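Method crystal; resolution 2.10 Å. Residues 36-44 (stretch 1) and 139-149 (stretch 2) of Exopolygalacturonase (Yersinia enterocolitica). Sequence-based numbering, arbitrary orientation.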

# COMPACT_ATOMS: atom_id res chain seq x y z
N ASP A 36 14.86 8.30 -26.96
CA ASP A 36 13.59 8.95 -26.51
C ASP A 36 13.68 9.28 -25.02
O ASP A 36 13.91 8.38 -24.20
N ALA A 37 13.48 10.55 -24.67
CA ALA A 37 13.76 11.09 -23.33
C ALA A 37 12.79 10.61 -22.24
O ALA A 37 11.60 10.45 -22.51
N PRO A 38 13.32 10.39 -21.01
CA PRO A 38 12.50 10.06 -19.83
C PRO A 38 11.39 11.08 -19.59
O PRO A 38 11.62 12.29 -19.72
N GLN A 39 10.20 10.58 -19.28
CA GLN A 39 9.03 11.43 -19.12
C GLN A 39 8.70 11.68 -17.66
O GLN A 39 8.78 10.77 -16.83
N GLN A 40 8.35 12.93 -17.38
CA GLN A 40 7.72 13.35 -16.12
C GLN A 40 8.59 13.24 -14.86
O GLN A 40 8.13 12.77 -13.83
N LEU A 41 9.83 13.72 -14.95
CA LEU A 41 10.64 13.89 -13.75
C LEU A 41 9.82 14.81 -12.85
O LEU A 41 9.19 15.74 -13.34
N GLN A 42 9.81 14.53 -11.55
CA GLN A 42 9.00 15.31 -10.62
C GLN A 42 9.45 15.10 -9.19
O GLN A 42 10.13 14.13 -8.88
N VAL A 43 9.07 16.02 -8.32
CA VAL A 43 9.16 15.81 -6.88
C VAL A 43 7.79 15.31 -6.44
O VAL A 43 6.78 15.97 -6.72
N PRO A 44 7.73 14.10 -5.84
CA PRO A 44 6.48 13.66 -5.21
C PRO A 44 6.07 14.63 -4.10
O PRO A 44 6.92 15.26 -3.48
N LEU A 139 23.64 6.74 -23.10
CA LEU A 139 22.53 7.42 -22.42
C LEU A 139 21.50 7.93 -23.42
O LEU A 139 21.78 8.07 -24.60
N SER A 140 20.28 8.19 -22.93
CA SER A 140 19.27 8.86 -23.76
C SER A 140 19.39 10.37 -23.60
O SER A 140 20.01 10.86 -22.65
N VAL A 141 18.76 11.12 -24.51
CA VAL A 141 18.65 12.56 -24.34
C VAL A 141 18.01 12.88 -22.97
O VAL A 141 17.14 12.13 -22.49
N ALA A 142 18.48 13.96 -22.34
CA ALA A 142 17.98 14.38 -21.04
C ALA A 142 16.47 14.63 -21.05
O ALA A 142 15.90 14.99 -22.09
N SER A 143 15.83 14.41 -19.90
CA SER A 143 14.42 14.71 -19.72
C SER A 143 14.21 16.23 -19.86
O SER A 143 15.18 16.96 -20.04
N LYS A 144 12.96 16.68 -19.79
CA LYS A 144 12.69 18.11 -19.58
C LYS A 144 13.15 18.43 -18.15
O LYS A 144 12.99 17.61 -17.24
N PRO A 145 13.78 19.61 -17.96
CA PRO A 145 14.25 19.90 -16.61
C PRO A 145 13.12 20.20 -15.61
O PRO A 145 12.00 20.53 -16.00
N ILE A 146 13.43 20.06 -14.33
CA ILE A 146 12.59 20.62 -13.29
C ILE A 146 13.46 21.44 -12.35
O ILE A 146 14.62 21.10 -12.08
N THR A 147 12.90 22.55 -11.89
CA THR A 147 13.48 23.33 -10.81
C THR A 147 12.67 23.01 -9.56
O THR A 147 11.43 22.92 -9.63
N ALA A 148 13.36 22.81 -8.44
CA ALA A 148 12.70 22.57 -7.17
C ALA A 148 13.46 23.22 -6.03
O ALA A 148 14.69 23.15 -5.96
N LYS A 149 12.70 23.84 -5.13
CA LYS A 149 13.29 24.57 -4.02
C LYS A 149 13.11 23.81 -2.71
O LYS A 149 12.00 23.37 -2.38

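The two stretches run in roughly the same direction, their end-to-end vectors 20° apart, and approach most closely where the CA atoms of Pro38 and Ser143 lie 5.0 Å from each other. The separation then widens to 6.9 Å between the CA atoms of Gln42 and Ile146 and 7.6 Å between those of Val43 and Ala148. No hydrogen bond crosses between them; the 500 Å² of buried surface, both sides summed, comes from packing of side chains against side chains and backbone.

Toward the more widely spaced end, the apolar side-chain contacts involve Leu41, Val43, Ile146 and Ala148, which all direct their CA-to-CB bonds toward the opposing stretch. Leu41 is t at chi1 (173°) and p at chi2 (65°), which brings its CD2 to 3.8 Å from CG1 of Ile146. Ile146, p at chi1 (71°) and t at chi2 (158°), loses 80 Å² to stretch 1, the largest share of any residue here. Its CD1 lies 3.9 Å from CG2 of Val43 and 3.8 Å from CA of Gln42, so the end of this side chain spans consecutive residues. Val43, with chi1 t (-174°), also places CG2 3.8 Å from CB of Ala148. At the other end, the sideways-pointing Ala37 sets its CB 3.5 Å from CG2 of Val141, whose chi1 is m (-58°).

A second class of contact sets carbon against backbone oxygen. Ala37 CB lies 3.5 Å from Val141 O and 3.4 Å from Ala142 O. Pro38 CD is 3.5 Å from that same Val141 O, while Pro38 O approaches Ser143 CB at 3.4 Å. Further along, Leu41 O is 3.4 Å from Ile146 CG2. These are close-packing contacts that leave the carbonyls without a hydrogen bond across the interface.

The side chains of Ser140 and Gln42 bond within their own stretches, and those of Ser140 and Ser143 also have partners elsewhere in the structure. Ser140 points toward stretch 1 with chi1 p (81°), and its OG packs 3.3 Å from Pro38 CD, yet the hydroxyl donates to Val141 O at 3.1 Å within its own stretch. Ser143, also p (56°), rests its OG 4.2 Å from Leu41 CD2. Gln42 starts away from the contact with chi1 p (68°) and folds back along stretch 1, where NE2 donates to Gln40 O at 2.9 Å with a nearly linear N-H...O angle of 172°. Gln39, Gln40 and Thr147 likewise point away, and none of them touches the opposing stretch.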

# COMPACT_ATOMS: atom_id res chain seq x y z
CB ASP A 36 12.41 8.02 -26.80
CG ASP A 36 11.29 8.71 -27.56
OD1 ASP A 36 11.20 9.97 -27.50
OD2 ASP A 36 10.50 8.00 -28.21
CB ALA A 37 13.78 12.62 -23.37
CB PRO A 38 13.52 10.09 -18.68
CG PRO A 38 14.79 9.71 -19.33
CD PRO A 38 14.75 10.39 -20.67
CB GLN A 39 7.81 10.83 -19.83
CG GLN A 39 7.94 10.76 -21.34
CD GLN A 39 6.75 10.08 -22.01
OE1 GLN A 39 5.73 9.77 -21.37
NE2 GLN A 39 6.88 9.85 -23.33
CB GLN A 40 6.36 12.66 -15.93
CG GLN A 40 5.44 12.82 -17.14
CD GLN A 40 4.09 12.16 -16.97
OE1 GLN A 40 3.51 12.15 -15.87
NE2 GLN A 40 3.56 11.62 -18.06
CB LEU A 41 12.01 14.51 -14.06
CG LEU A 41 12.89 14.89 -12.86
CD1 LEU A 41 13.31 13.66 -12.06
CD2 LEU A 41 14.12 15.69 -13.28
CB GLN A 42 7.52 14.93 -10.75
CG GLN A 42 7.22 13.53 -10.26
CD GLN A 42 5.91 12.99 -10.75
OE1 GLN A 42 4.94 12.97 -10.01
NE2 GLN A 42 5.88 12.54 -12.00
CB VAL A 43 9.52 17.12 -6.11
CG1 VAL A 43 9.75 16.83 -4.63
CG2 VAL A 43 10.75 17.77 -6.72
CB PRO A 44 6.85 12.28 -4.62
CG PRO A 44 8.03 11.83 -5.43
CD PRO A 44 8.79 13.09 -5.74
CB LEU A 139 23.06 8.58 -21.59
CG LEU A 139 24.14 8.27 -20.57
CD1 LEU A 139 24.71 9.55 -20.00
CD2 LEU A 139 23.59 7.37 -19.47
CB SER A 140 17.86 8.41 -23.38
OG SER A 140 17.39 9.10 -22.23
CB VAL A 141 17.90 13.26 -25.53
CG1 VAL A 141 18.62 12.98 -26.84
CG2 VAL A 141 16.45 12.82 -25.64
CB ALA A 142 18.72 15.62 -20.56
CB SER A 143 13.97 14.26 -18.32
OG SER A 143 14.79 14.85 -17.33
CB LYS A 144 11.21 18.44 -19.78
CG LYS A 144 10.70 18.24 -21.20
CD LYS A 144 9.83 19.42 -21.66
CE LYS A 144 8.97 19.06 -22.87
NZ LYS A 144 7.96 18.01 -22.55
CB PRO A 145 15.12 21.15 -16.81
CG PRO A 145 14.64 21.77 -18.04
CD PRO A 145 14.11 20.69 -18.91
CB ILE A 146 11.70 19.56 -12.51
CG1 ILE A 146 12.53 18.65 -11.60
CG2 ILE A 146 10.82 18.75 -13.46
CD1 ILE A 146 11.69 18.04 -10.48
CB THR A 147 13.38 24.84 -11.09
OG1 THR A 147 13.36 25.05 -12.51
CG2 THR A 147 14.55 25.61 -10.45
CB ALA A 148 12.52 21.08 -6.93
CB LYS A 149 12.66 25.97 -3.93
CG LYS A 149 13.47 27.00 -3.13
CD LYS A 149 12.95 28.41 -3.34
CE LYS A 149 11.74 28.72 -2.45
NZ LYS A 149 12.15 29.13 -1.07